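Local atomic coordinates of hypothetical protein yppE (Bacillus subtilis, PDB entry 2IM8), a protein that is of unknown function and belongs to a bacterial family (DUF1798) to which no function is assigned, built here as a single-chain bundle of helices. Residues Glu8-Met13 / Ala52-Gly57; Glu38-Ala43 / Leu85-Tyr90; Glu46-Ala51 / Asn81-Val86; Lys68-Glu73 / His111-Glu116. One frame throughout, in Å; residues are numbered along the deposited sequence.

Contact 1: residues Glu8-Met13 / Ala52-Gly57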
loop_
_atom_site.group_PDB
_atom_site.type_symbol
_atom_site.label_atom_id
_atom_site.label_comp_id
_atom_site.label_asym_id
_atom_site.label_seq_id
_atom_site.Cartn_x
_atom_site.Cartn_y
_atom_site.Cartn_z
ATOM N N GLU A 8 -8.443 8.425 -3.411
ATOM C CA GLU A 8 -7.603 9.172 -2.478
ATOM C C GLU A 8 -6.823 8.195 -1.615
ATOM O O GLU A 8 -5.626 8.372 -1.398
ATOM C CB GLU A 8 -8.450 10.074 -1.577
ATOM C CG GLU A 8 -9.235 11.130 -2.323
ATOM C CD GLU A 8 -9.937 12.093 -1.385
ATOM O OE1 GLU A 8 -10.718 11.623 -0.530
ATOM O OE2 GLU A 8 -9.700 13.318 -1.501
HETATM N N MSE A 9 -7.504 7.163 -1.124
HETATM C CA MSE A 9 -6.837 6.170 -0.289
HETATM C C MSE A 9 -5.756 5.456 -1.089
HETATM O O MSE A 9 -4.710 5.104 -0.557
HETATM C CB MSE A 9 -7.849 5.161 0.249
HETATM C CG MSE A 9 -8.774 5.734 1.300
HETATM SE SE MSE A 9 -9.917 4.357 1.988
HETATM C CE MSE A 9 -10.728 5.352 3.441
ATOM N N THR A 10 -6.017 5.241 -2.371
ATOM C CA THR A 10 -5.045 4.584 -3.236
ATOM C C THR A 10 -3.787 5.453 -3.366
ATOM O O THR A 10 -2.666 4.956 -3.257
ATOM C CB THR A 10 -5.629 4.351 -4.638
ATOM O OG1 THR A 10 -6.786 3.518 -4.535
ATOM C CG2 THR A 10 -4.596 3.676 -5.549
ATOM N N GLU A 11 -3.973 6.751 -3.604
ATOM C CA GLU A 11 -2.834 7.646 -3.761
ATOM C C GLU A 11 -2.077 7.806 -2.451
ATOM O O GLU A 11 -0.858 7.970 -2.452
ATOM C CB GLU A 11 -3.287 9.009 -4.298
ATOM C CG GLU A 11 -3.732 8.974 -5.768
ATOM C CD GLU A 11 -2.580 9.079 -6.782
ATOM O OE1 GLU A 11 -1.448 8.634 -6.490
ATOM O OE2 GLU A 11 -2.818 9.607 -7.894
ATOM N N GLN A 12 -2.804 7.741 -1.338
ATOM C CA GLN A 12 -2.200 7.854 -0.011
ATOM C C GLN A 12 -1.274 6.654 0.212
ATOM O O GLN A 12 -0.144 6.813 0.665
ATOM C CB GLN A 12 -3.294 7.870 1.065
ATOM C CG GLN A 12 -2.897 8.550 2.361
ATOM C CD GLN A 12 -4.052 8.678 3.340
ATOM O OE1 GLN A 12 -5.163 9.088 2.972
ATOM N NE2 GLN A 12 -3.794 8.345 4.598
HETATM N N MSE A 13 -1.752 5.455 -0.107
HETATM C CA MSE A 13 -0.939 4.250 0.058
HETATM C C MSE A 13 0.280 4.262 -0.864
HETATM O O MSE A 13 1.360 3.809 -0.489
HETATM C CB MSE A 13 -1.777 2.998 -0.202
HETATM C CG MSE A 13 -2.784 2.717 0.914
HETATM SE SE MSE A 13 -3.982 1.250 0.520
HETATM C CE MSE A 13 -2.735 -0.210 0.706
ATOM N N ALA A 52 -7.076 -1.584 5.311
ATOM C CA ALA A 52 -8.335 -2.313 5.483
ATOM C C ALA A 52 -9.505 -1.613 4.795
ATOM O O ALA A 52 -10.294 -2.246 4.090
ATOM C CB ALA A 52 -8.630 -2.499 6.982
ATOM N N ARG A 53 -9.616 -0.303 4.993
ATOM C CA ARG A 53 -10.691 0.476 4.381
ATOM C C ARG A 53 -10.542 0.504 2.861
ATOM O O ARG A 53 -11.531 0.496 2.130
ATOM C CB ARG A 53 -10.671 1.904 4.929
ATOM C CG ARG A 53 -10.834 1.956 6.440
ATOM C CD ARG A 53 -10.534 3.327 6.997
ATOM N NE ARG A 53 -10.484 3.289 8.456
ATOM C CZ ARG A 53 -10.168 4.326 9.226
ATOM N NH1 ARG A 53 -9.869 5.497 8.674
ATOM N NH2 ARG A 53 -10.148 4.192 10.549
ATOM N N TRP A 54 -9.297 0.542 2.396
ATOM C CA TRP A 54 -9.012 0.562 0.968
ATOM C C TRP A 54 -9.465 -0.757 0.348
ATOM O O TRP A 54 -10.184 -0.764 -0.645
ATOM C CB TRP A 54 -7.511 0.749 0.728
ATOM C CG TRP A 54 -7.139 0.672 -0.707
ATOM C CD1 TRP A 54 -7.246 1.665 -1.643
ATOM C CD2 TRP A 54 -6.619 -0.472 -1.390
ATOM N NE1 TRP A 54 -6.819 1.205 -2.866
ATOM C CE2 TRP A 54 -6.431 -0.105 -2.738
ATOM C CE3 TRP A 54 -6.293 -1.778 -0.991
ATOM C CZ2 TRP A 54 -5.929 -0.996 -3.696
ATOM C CZ3 TRP A 54 -5.797 -2.667 -1.939
ATOM C CH2 TRP A 54 -5.619 -2.270 -3.277
ATOM N N ALA A 55 -9.033 -1.869 0.946
ATOM C CA ALA A 55 -9.389 -3.198 0.455
ATOM C C ALA A 55 -10.905 -3.386 0.358
ATOM O O ALA A 55 -11.415 -3.886 -0.651
ATOM C CB ALA A 55 -8.782 -4.278 1.363
ATOM N N GLU A 56 -11.624 -2.990 1.402
ATOM C CA GLU A 56 -13.072 -3.124 1.394
ATOM C C GLU A 56 -13.657 -2.320 0.237
ATOM O O GLU A 56 -14.577 -2.772 -0.433
ATOM C CB GLU A 56 -13.666 -2.676 2.744
ATOM C CG GLU A 56 -14.835 -1.701 2.662
ATOM C CD GLU A 56 -14.408 -0.257 2.916
ATOM O OE1 GLU A 56 -13.923 0.039 4.035
ATOM O OE2 GLU A 56 -14.554 0.582 1.999
ATOM N N GLY A 57 -13.110 -1.134 -0.010
ATOM C CA GLY A 57 -13.606 -0.314 -1.102
ATOM C C GLY A 57 -13.224 -0.916 -2.446
ATOM O O GLY A 57 -14.028 -0.937 -3.382
#

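Contact 2: residues Glu38-Ala43 / Leu85-Tyr90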
loop_
_atom_site.group_PDB
_atom_site.type_symbol
_atom_site.label_atom_id
_atom_site.label_comp_id
_atom_site.label_asym_id
_atom_site.label_seq_id
_atom_site.Cartn_x
_atom_site.Cartn_y
_atom_site.Cartn_z
ATOM N N GLU A 38 6.341 5.507 19.790
ATOM C CA GLU A 38 5.971 6.839 19.306
ATOM C C GLU A 38 5.945 7.006 17.791
ATOM O O GLU A 38 5.310 7.933 17.282
ATOM C CB GLU A 38 6.915 7.895 19.891
ATOM C CG GLU A 38 6.781 8.056 21.391
ATOM C CD GLU A 38 5.368 8.424 21.784
ATOM O OE1 GLU A 38 4.913 9.525 21.395
ATOM O OE2 GLU A 38 4.710 7.616 22.471
ATOM N N THR A 39 6.625 6.125 17.065
ATOM C CA THR A 39 6.663 6.268 15.614
ATOM C C THR A 39 6.290 5.006 14.826
ATOM O O THR A 39 5.341 5.019 14.036
ATOM C CB THR A 39 8.061 6.759 15.154
ATOM O OG1 THR A 39 8.368 8.008 15.793
ATOM C CG2 THR A 39 8.092 6.964 13.643
ATOM N N ILE A 40 7.029 3.926 15.054
ATOM C CA ILE A 40 6.822 2.664 14.343
ATOM C C ILE A 40 5.430 2.052 14.527
ATOM O O ILE A 40 4.676 1.899 13.567
ATOM C CB ILE A 40 7.893 1.633 14.768
ATOM C CG1 ILE A 40 9.290 2.187 14.455
ATOM C CG2 ILE A 40 7.674 0.302 14.037
ATOM C CD1 ILE A 40 10.435 1.290 14.892
ATOM N N LYS A 41 5.097 1.712 15.763
ATOM C CA LYS A 41 3.808 1.118 16.079
ATOM C C LYS A 41 2.645 1.958 15.543
ATOM O O LYS A 41 1.745 1.429 14.898
ATOM C CB LYS A 41 3.706 0.926 17.597
ATOM C CG LYS A 41 2.459 0.217 18.088
ATOM C CD LYS A 41 2.576 -0.124 19.575
ATOM C CE LYS A 41 1.262 -0.681 20.137
ATOM N NZ LYS A 41 0.193 0.356 20.199
ATOM N N PRO A 42 2.649 3.281 15.787
ATOM C CA PRO A 42 1.535 4.080 15.268
ATOM C C PRO A 42 1.497 4.149 13.743
ATOM O O PRO A 42 0.427 4.307 13.157
ATOM C CB PRO A 42 1.759 5.449 15.895
ATOM C CG PRO A 42 3.245 5.501 16.077
ATOM C CD PRO A 42 3.560 4.119 16.585
ATOM N N ALA A 43 2.655 4.031 13.101
ATOM C CA ALA A 43 2.695 4.089 11.647
ATOM C C ALA A 43 2.053 2.825 11.108
ATOM O O ALA A 43 1.302 2.873 10.137
ATOM C CB ALA A 43 4.126 4.211 11.144
ATOM N N LEU A 85 6.011 -3.722 4.386
ATOM C CA LEU A 85 6.716 -2.589 3.789
ATOM C C LEU A 85 6.797 -1.442 4.794
ATOM O O LEU A 85 7.860 -0.844 4.974
ATOM C CB LEU A 85 6.001 -2.156 2.495
ATOM C CG LEU A 85 5.985 -0.726 1.922
ATOM C CD1 LEU A 85 7.257 0.052 2.241
ATOM C CD2 LEU A 85 5.770 -0.834 0.408
ATOM N N VAL A 86 5.687 -1.154 5.470
ATOM C CA VAL A 86 5.684 -0.074 6.450
ATOM C C VAL A 86 6.649 -0.335 7.608
ATOM O O VAL A 86 7.502 0.498 7.915
ATOM C CB VAL A 86 4.270 0.181 7.004
ATOM C CG1 VAL A 86 4.339 1.182 8.161
ATOM C CG2 VAL A 86 3.376 0.732 5.891
ATOM N N LEU A 87 6.529 -1.489 8.250
ATOM C CA LEU A 87 7.425 -1.813 9.364
ATOM C C LEU A 87 8.894 -1.791 8.944
ATOM O O LEU A 87 9.753 -1.196 9.615
ATOM C CB LEU A 87 7.093 -3.202 9.923
ATOM C CG LEU A 87 8.025 -3.710 11.035
ATOM C CD1 LEU A 87 8.057 -2.736 12.220
ATOM C CD2 LEU A 87 7.552 -5.094 11.482
ATOM N N GLN A 88 9.192 -2.458 7.838
ATOM C CA GLN A 88 10.576 -2.534 7.384
ATOM C C GLN A 88 11.177 -1.193 6.970
ATOM O O GLN A 88 12.399 -1.029 6.991
ATOM C CB GLN A 88 10.691 -3.557 6.258
ATOM C CG GLN A 88 10.349 -4.990 6.703
ATOM C CD GLN A 88 11.218 -5.486 7.851
ATOM O OE1 GLN A 88 12.434 -5.263 7.873
ATOM N NE2 GLN A 88 10.600 -6.173 8.806
ATOM N N SER A 89 10.340 -0.226 6.613
ATOM C CA SER A 89 10.870 1.081 6.236
ATOM C C SER A 89 11.570 1.667 7.464
ATOM O O SER A 89 12.535 2.409 7.340
ATOM C CB SER A 89 9.755 2.018 5.753
ATOM O OG SER A 89 8.902 2.440 6.807
ATOM N N TYR A 90 11.086 1.303 8.651
ATOM C CA TYR A 90 11.668 1.788 9.902
ATOM C C TYR A 90 12.776 0.908 10.459
ATOM O O TYR A 90 13.806 1.423 10.880
ATOM C CB TYR A 90 10.582 1.933 10.967
ATOM C CG TYR A 90 9.556 2.968 10.599
ATOM C CD1 TYR A 90 9.822 4.324 10.775
ATOM C CD2 TYR A 90 8.343 2.595 10.028
ATOM C CE1 TYR A 90 8.901 5.291 10.386
ATOM C CE2 TYR A 90 7.415 3.550 9.635
ATOM C CZ TYR A 90 7.706 4.899 9.820
ATOM O OH TYR A 90 6.802 5.857 9.448
#

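Contact 3: residues Glu46-Ala51 / Asn81-Val86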
loop_
_atom_site.group_PDB
_atom_site.type_symbol
_atom_site.label_atom_id
_atom_site.label_comp_id
_atom_site.label_asym_id
_atom_site.label_seq_id
_atom_site.Cartn_x
_atom_site.Cartn_y
_atom_site.Cartn_z
ATOM N N GLU A 46 -1.876 2.992 11.923
ATOM C CA GLU A 46 -2.569 3.907 11.017
ATOM C C GLU A 46 -2.677 3.323 9.606
ATOM O O GLU A 46 -3.725 3.396 8.954
ATOM C CB GLU A 46 -1.826 5.237 10.977
ATOM C CG GLU A 46 -2.003 6.057 12.247
ATOM C CD GLU A 46 -0.947 7.129 12.417
ATOM O OE1 GLU A 46 -0.461 7.657 11.392
ATOM O OE2 GLU A 46 -0.617 7.453 13.584
ATOM N N ASN A 47 -1.588 2.733 9.136
ATOM C CA ASN A 47 -1.586 2.163 7.802
ATOM C C ASN A 47 -2.396 0.888 7.716
ATOM O O ASN A 47 -2.918 0.525 6.651
ATOM C CB ASN A 47 -0.144 1.994 7.338
ATOM C CG ASN A 47 0.426 3.299 6.849
ATOM O OD1 ASN A 47 -0.112 3.892 5.917
ATOM N ND2 ASN A 47 1.498 3.775 7.483
ATOM N N ASP A 48 -2.549 0.235 8.859
ATOM C CA ASP A 48 -3.345 -0.966 8.932
ATOM C C ASP A 48 -4.793 -0.551 8.679
ATOM O O ASP A 48 -5.510 -1.210 7.920
ATOM C CB ASP A 48 -3.214 -1.604 10.314
ATOM C CG ASP A 48 -4.084 -2.832 10.471
ATOM O OD1 ASP A 48 -5.298 -2.670 10.713
ATOM O OD2 ASP A 48 -3.560 -3.960 10.343
ATOM N N GLU A 49 -5.216 0.547 9.312
ATOM C CA GLU A 49 -6.581 1.050 9.145
ATOM C C GLU A 49 -6.810 1.481 7.710
ATOM O O GLU A 49 -7.845 1.180 7.116
ATOM C CB GLU A 49 -6.845 2.249 10.057
ATOM C CG GLU A 49 -6.836 1.940 11.538
ATOM C CD GLU A 49 -7.053 3.188 12.383
ATOM O OE1 GLU A 49 -8.097 3.859 12.204
ATOM O OE2 GLU A 49 -6.178 3.498 13.223
ATOM N N LEU A 50 -5.841 2.202 7.160
ATOM C CA LEU A 50 -5.921 2.672 5.783
ATOM C C LEU A 50 -6.059 1.490 4.811
ATOM O O LEU A 50 -6.946 1.482 3.965
ATOM C CB LEU A 50 -4.670 3.487 5.444
ATOM C CG LEU A 50 -4.442 3.960 4.004
ATOM C CD1 LEU A 50 -5.669 4.679 3.486
ATOM C CD2 LEU A 50 -3.217 4.879 3.969
ATOM N N ALA A 51 -5.182 0.497 4.948
ATOM C CA ALA A 51 -5.187 -0.672 4.074
ATOM C C ALA A 51 -6.503 -1.445 4.118
ATOM O O ALA A 51 -6.988 -1.904 3.084
ATOM C CB ALA A 51 -4.022 -1.608 4.430
ATOM N N ASN A 81 1.621 -7.434 2.519
ATOM C CA ASN A 81 2.839 -6.885 1.928
ATOM C C ASN A 81 3.008 -5.412 2.307
ATOM O O ASN A 81 4.108 -4.974 2.645
ATOM C CB ASN A 81 2.819 -7.026 0.403
ATOM C CG ASN A 81 3.113 -8.444 -0.060
ATOM O OD1 ASN A 81 3.975 -9.130 0.499
ATOM N ND2 ASN A 81 2.414 -8.878 -1.099
ATOM N N PHE A 82 1.916 -4.657 2.253
ATOM C CA PHE A 82 1.943 -3.242 2.590
ATOM C C PHE A 82 2.387 -3.030 4.032
ATOM O O PHE A 82 3.222 -2.167 4.310
ATOM C CB PHE A 82 0.559 -2.635 2.371
ATOM C CG PHE A 82 0.481 -1.163 2.669
ATOM C CD1 PHE A 82 1.102 -0.229 1.839
ATOM C CD2 PHE A 82 -0.228 -0.705 3.774
ATOM C CE1 PHE A 82 1.011 1.148 2.109
ATOM C CE2 PHE A 82 -0.325 0.672 4.052
ATOM C CZ PHE A 82 0.299 1.593 3.215
ATOM N N LEU A 83 1.829 -3.810 4.957
ATOM C CA LEU A 83 2.209 -3.675 6.363
ATOM C C LEU A 83 3.656 -4.077 6.604
ATOM O O LEU A 83 4.325 -3.512 7.471
ATOM C CB LEU A 83 1.282 -4.498 7.260
ATOM C CG LEU A 83 -0.046 -3.842 7.649
ATOM C CD1 LEU A 83 -0.783 -3.385 6.411
ATOM C CD2 LEU A 83 -0.884 -4.837 8.436
ATOM N N GLU A 84 4.151 -5.060 5.861
ATOM C CA GLU A 84 5.549 -5.438 6.041
ATOM C C GLU A 84 6.392 -4.265 5.543
ATOM O O GLU A 84 7.355 -3.859 6.199
ATOM C CB GLU A 84 5.895 -6.705 5.264
ATOM C CG GLU A 84 7.404 -6.972 5.206
ATOM C CD GLU A 84 7.775 -8.344 4.675
ATOM O OE1 GLU A 84 7.033 -8.891 3.827
ATOM O OE2 GLU A 84 8.833 -8.863 5.100
ATOM N N LEU A 85 6.011 -3.722 4.386
ATOM C CA LEU A 85 6.716 -2.589 3.789
ATOM C C LEU A 85 6.797 -1.442 4.794
ATOM O O LEU A 85 7.860 -0.844 4.974
ATOM C CB LEU A 85 6.001 -2.156 2.495
ATOM C CG LEU A 85 5.985 -0.726 1.922
ATOM C CD1 LEU A 85 7.257 0.052 2.241
ATOM C CD2 LEU A 85 5.770 -0.834 0.408
ATOM N N VAL A 86 5.687 -1.154 5.470
ATOM C CA VAL A 86 5.684 -0.074 6.450
ATOM C C VAL A 86 6.649 -0.335 7.608
ATOM O O VAL A 86 7.502 0.498 7.915
ATOM C CB VAL A 86 4.270 0.181 7.004
ATOM C CG1 VAL A 86 4.339 1.182 8.161
ATOM C CG2 VAL A 86 3.376 0.732 5.891
#

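Contact 4: residues Lys68-Glu73 / His111-Glu116. With PO4 (phosphate ion), chain C.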
loop_
_atom_site.group_PDB
_atom_site.type_symbol
_atom_site.label_atom_id
_atom_site.label_comp_id
_atom_site.label_asym_id
_atom_site.label_seq_id
_atom_site.Cartn_x
_atom_site.Cartn_y
_atom_site.Cartn_z
ATOM N N LYS A 68 -11.724 -5.084 -15.626
ATOM C CA LYS A 68 -10.924 -5.743 -16.648
ATOM C C LYS A 68 -9.570 -6.269 -16.157
ATOM O O LYS A 68 -9.204 -7.411 -16.446
ATOM C CB LYS A 68 -10.710 -4.762 -17.806
ATOM C CG LYS A 68 -9.910 -5.287 -18.987
ATOM C CD LYS A 68 -10.699 -6.265 -19.848
ATOM C CE LYS A 68 -10.486 -7.702 -19.406
ATOM N NZ LYS A 68 -11.170 -8.664 -20.319
ATOM N N TYR A 69 -8.840 -5.457 -15.397
ATOM C CA TYR A 69 -7.510 -5.854 -14.941
ATOM C C TYR A 69 -7.230 -6.039 -13.448
ATOM O O TYR A 69 -6.071 -6.169 -13.063
ATOM C CB TYR A 69 -6.470 -4.883 -15.499
ATOM C CG TYR A 69 -6.502 -4.744 -17.002
ATOM C CD1 TYR A 69 -6.575 -5.866 -17.824
ATOM C CD2 TYR A 69 -6.413 -3.492 -17.603
ATOM C CE1 TYR A 69 -6.556 -5.747 -19.213
ATOM C CE2 TYR A 69 -6.392 -3.358 -18.988
ATOM C CZ TYR A 69 -6.464 -4.492 -19.787
ATOM O OH TYR A 69 -6.440 -4.364 -21.155
ATOM N N VAL A 70 -8.254 -6.054 -12.602
ATOM C CA VAL A 70 -8.018 -6.256 -11.171
ATOM C C VAL A 70 -8.985 -7.290 -10.606
ATOM O O VAL A 70 -10.185 -7.227 -10.866
ATOM C CB VAL A 70 -8.178 -4.943 -10.369
ATOM C CG1 VAL A 70 -9.581 -4.397 -10.540
ATOM C CG2 VAL A 70 -7.892 -5.192 -8.896
ATOM N N HIS A 71 -8.457 -8.239 -9.835
ATOM C CA HIS A 71 -9.283 -9.284 -9.235
ATOM C C HIS A 71 -9.095 -9.405 -7.724
ATOM O O HIS A 71 -8.129 -8.880 -7.167
ATOM C CB HIS A 71 -8.996 -10.614 -9.928
ATOM C CG HIS A 71 -9.306 -10.592 -11.391
ATOM N ND1 HIS A 71 -10.582 -10.390 -11.875
ATOM C CD2 HIS A 71 -8.501 -10.674 -12.475
ATOM C CE1 HIS A 71 -10.550 -10.347 -13.194
ATOM N NE2 HIS A 71 -9.299 -10.515 -13.585
ATOM N N LYS A 72 -10.019 -10.112 -7.075
ATOM C CA LYS A 72 -10.015 -10.287 -5.621
ATOM C C LYS A 72 -8.695 -10.703 -4.957
ATOM O O LYS A 72 -8.229 -10.044 -4.020
ATOM C CB LYS A 72 -11.110 -11.288 -5.229
ATOM C CG LYS A 72 -11.463 -11.274 -3.745
ATOM C CD LYS A 72 -12.330 -12.468 -3.351
ATOM C CE LYS A 72 -11.530 -13.771 -3.359
ATOM N NZ LYS A 72 -12.302 -14.908 -2.768
ATOM N N GLU A 73 -8.101 -11.802 -5.417
ATOM C CA GLU A 73 -6.857 -12.287 -4.822
ATOM C C GLU A 73 -5.777 -11.214 -4.794
ATOM O O GLU A 73 -5.008 -11.106 -3.841
ATOM C CB GLU A 73 -6.334 -13.504 -5.589
ATOM C CG GLU A 73 -7.285 -14.678 -5.607
ATOM C CD GLU A 73 -8.346 -14.569 -6.685
ATOM O OE1 GLU A 73 -8.436 -13.511 -7.356
ATOM O OE2 GLU A 73 -9.093 -15.552 -6.856
ATOM N N HIS A 111 -1.653 0.852 -8.572
ATOM C CA HIS A 111 -1.786 1.513 -9.859
ATOM C C HIS A 111 -2.901 0.888 -10.683
ATOM O O HIS A 111 -3.603 1.597 -11.397
ATOM C CB HIS A 111 -0.464 1.458 -10.619
ATOM C CG HIS A 111 0.573 2.382 -10.060
ATOM N ND1 HIS A 111 1.914 2.069 -10.022
ATOM C CD2 HIS A 111 0.458 3.607 -9.495
ATOM C CE1 HIS A 111 2.580 3.060 -9.456
ATOM N NE2 HIS A 111 1.720 4.006 -9.128
ATOM N N ALA A 112 -3.067 -0.430 -10.580
ATOM C CA ALA A 112 -4.119 -1.137 -11.315
ATOM C C ALA A 112 -5.498 -0.648 -10.866
ATOM O O ALA A 112 -6.364 -0.347 -11.686
ATOM C CB ALA A 112 -3.998 -2.632 -11.082
ATOM N N VAL A 113 -5.701 -0.578 -9.557
ATOM C CA VAL A 113 -6.969 -0.111 -9.009
ATOM C C VAL A 113 -7.196 1.322 -9.479
ATOM O O VAL A 113 -8.304 1.689 -9.878
ATOM C CB VAL A 113 -6.959 -0.187 -7.453
ATOM C CG1 VAL A 113 -8.244 0.391 -6.871
ATOM C CG2 VAL A 113 -6.816 -1.633 -7.024
ATOM N N LYS A 114 -6.136 2.126 -9.451
ATOM C CA LYS A 114 -6.216 3.511 -9.902
ATOM C C LYS A 114 -6.650 3.552 -11.367
ATOM O O LYS A 114 -7.510 4.353 -11.749
ATOM C CB LYS A 114 -4.856 4.193 -9.755
ATOM C CG LYS A 114 -4.811 5.623 -10.277
ATOM C CD LYS A 114 -3.401 6.206 -10.143
ATOM C CE LYS A 114 -3.325 7.643 -10.641
ATOM N NZ LYS A 114 -1.950 8.203 -10.457
ATOM N N ASP A 115 -6.043 2.695 -12.186
ATOM C CA ASP A 115 -6.388 2.643 -13.604
ATOM C C ASP A 115 -7.863 2.272 -13.801
ATOM O O ASP A 115 -8.541 2.888 -14.616
ATOM C CB ASP A 115 -5.519 1.630 -14.360
ATOM C CG ASP A 115 -4.044 2.026 -14.423
ATOM O OD1 ASP A 115 -3.700 3.194 -14.144
ATOM O OD2 ASP A 115 -3.224 1.150 -14.775
ATOM N N GLU A 116 -8.351 1.267 -13.071
ATOM C CA GLU A 116 -9.752 0.845 -13.189
ATOM C C GLU A 116 -10.688 1.995 -12.829
ATOM O O GLU A 116 -11.652 2.273 -13.540
ATOM C CB GLU A 116 -10.057 -0.346 -12.268
ATOM C CG GLU A 116 -9.454 -1.691 -12.680
ATOM C CD GLU A 116 -10.012 -2.246 -13.993
ATOM O OE1 GLU A 116 -11.250 -2.229 -14.188
ATOM O OE2 GLU A 116 -9.209 -2.718 -14.826
HETATM P P PO4 C . -1.978 7.241 -14.391
HETATM O O1 PO4 C . -2.493 8.633 -14.275
HETATM O O2 PO4 C . -0.902 7.194 -15.423
HETATM O O3 PO4 C . -3.088 6.333 -14.786
HETATM O O4 PO4 C . -1.429 6.805 -13.082
#

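Contact 1: residues Glu8-Met13 / Ala52-Gly57
Trp54 reaches from helix 36-64 to helix 3-29, where Thr10 meets its edge and Met13 one of its faces. At the edge, NE1 of Trp54 donates a hydrogen bond to Thr10 OG1 (2.9 Å), which lies in the ring plane; the same buried hydroxyl is bonded to Leu6 O, so two groups grip it. Over the face sits the selenium of Met13, a selenomethionine, with SE 3.4 Å from Trp54 CG: a Met-aromatic contact in which the side chains cross at about a right angle. The segments, their axes 134° apart, belong to a four-helix bundle, whose helices 72-91 (Ile75, Val78) and 96-121 (Leu110, Val113) also pack on the indole. The solvent side is looser. There Met9, another selenomethionine, sets CB beside Trp54 CD1 and, extended beyond CG, carries its end to Arg53, CE 3.8 Å from Arg53 CB. The end of the exposed Arg53 leads away from segment 8-13, and its NH2 forms a salt bridge with Glu49 one turn back.

Contact 2: residues Glu38-Ala43 / Leu85-Tyr90
The carbonyl O of Val86, a residue whose CG1 faces Ala43, accepts the hydroxyl of Ser89, with OG 2.6 Å from that O; a weak bond from Ser89 N reaches the same oxygen. Ser89 OG is held a second time by Arg23 NH1, which links the turn to helix 3-29. Across the contact the side chains meet by van der Waals packing, centred on Tyr90. With CG anti to the carbonyl carbon (chi1 -64°), the ring is carried toward 38-43, where it meets three residues obliquely. Thr39 CG2 lies 3.7 Å from Tyr90 CE1, the two side chains crossing at about a right angle. Ala43 CB meets the other side of the ring and the hydroxyl, 3.7 Å from Tyr90 CE2 and 3.6 Å from Tyr90 OH. Ile40 slides past Tyr90 in the opposite direction, so that Ile40 CG1 lies 3.7 Å from Tyr90 CB, while its other branch, CG2, meets Leu87 CD1 at 3.6 Å. Just here helix 36-64 is irregular: it widens into a pi-type turn at 38-40 and kinks at Pro42, whose N has no bond to the preceding turn. Segments 38-43 and 85-90, on helices 36-64 and 72-91, run nearly antiparallel, their axes at 168°, near one end of the bundle; Tyr34 adds an edge-to-face contact to Tyr90, and helix 3-29 covers Val86 through Val16.

Contact 3: residues Glu46-Ala51 / Asn81-Val86
Asn47 begins its contact with Phe82 at CB, which lies 3.5 Å from Phe82 CE2 and also faces Val86 CG2. The next atom, CG, anti to the carbonyl carbon (chi1 -80°), is about equally near CE2 and CZ of Phe82. The branches then part: OD1 stays with the ring, 3.6 Å from Phe82 CZ, whereas ND2 turns to the two methyls of Val86, 3.9 Å from CG1, and bonds to Ala43 O one turn earlier. Amide and ring planes stand 81° apart. Segments 46-51 and 81-86 run antiparallel, their axes at 158°, in the middle of a four-helix bundle, and Val16 of helix 3-29 packs on both Asn47 and Phe82. An alanine in place of Asn47 would probably leave Ala43 O without the side-chain N-H of ND2 and open a gap beside Phe82 CZ and the methyls of Val86. Asn47 O lies at the ring edge of Phe82, in plane. Farther along, Ala51 CB meets Phe82 CD2 at 4.0 Å, and Leu83 CD2 lies 3.4 Å from Asp48 OD2.

Contact 4: residues Lys68-Glu73 / His111-Glu116
Glu116 of helix 96-121 reaches the turn that leads into helix 72-91, a connection of the four-helix bundle in which His71 is the N-cap residue. The carboxylate of Glu116 bridges two successive backbone N-H groups: Lys68 N bonds to Glu116 OE1 at 3.2 Å, and Tyr69 N, more directly aimed, to Glu116 OE2 at 2.8 Å. Both donors come from above the carboxylate plane rather than within it, 38° and 51° out. The carboxylate stands almost perpendicular to the Tyr69 ring, at 89°, and OE2 approaches the ring obliquely near CB. A bend at chi2 of Glu116 turns CD aside from an extended course, while CG packs 3.5 Å from Val70 CG1. Val70 CG2 meets Val113 CG2, the two side chains crossing obliquely, and Ile62 and Ile75 also pack on Val70. Glu116 OE1 also pairs with Arg119, which probably offsets the nearby charge of Glu120. An alanine at Glu116 would probably leave the N-H groups of Lys68 and Tyr69 and the guanidinium of Arg119 without this acceptor, and the turn less firmly fixed. Elsewhere on helix 96-121, Lys114 extends fully, is salt-bridged to Glu11, and meets a phosphate ion, probably from the crystallisation liquor, its NZ hydrogen-bonded to O4 of the phosphate at 3.0 Å.

In the fold
From the N terminus, helix 3-29 opens contact 1, which closes when helix 36-64 brings 52-57 back beside 8-13. Before that closure, contacts 2 and 3 have both opened on helix 36-64, so contact 1 crosses each of them. Helix 72-91 closes contact 3 and then contact 2; the two form successive levels of one antiparallel pair and share Leu85 and Val86. Contact 4 opens after contact 1 has closed, crosses contacts 2 and 3, and brings in helix 96-121. It lies across the chain's centre from contact 2, their own centres about 27 Å apart. Contact 1 touches contact 3 through Leu50 and Phe82, and contact 4 through Trp54 on Val113.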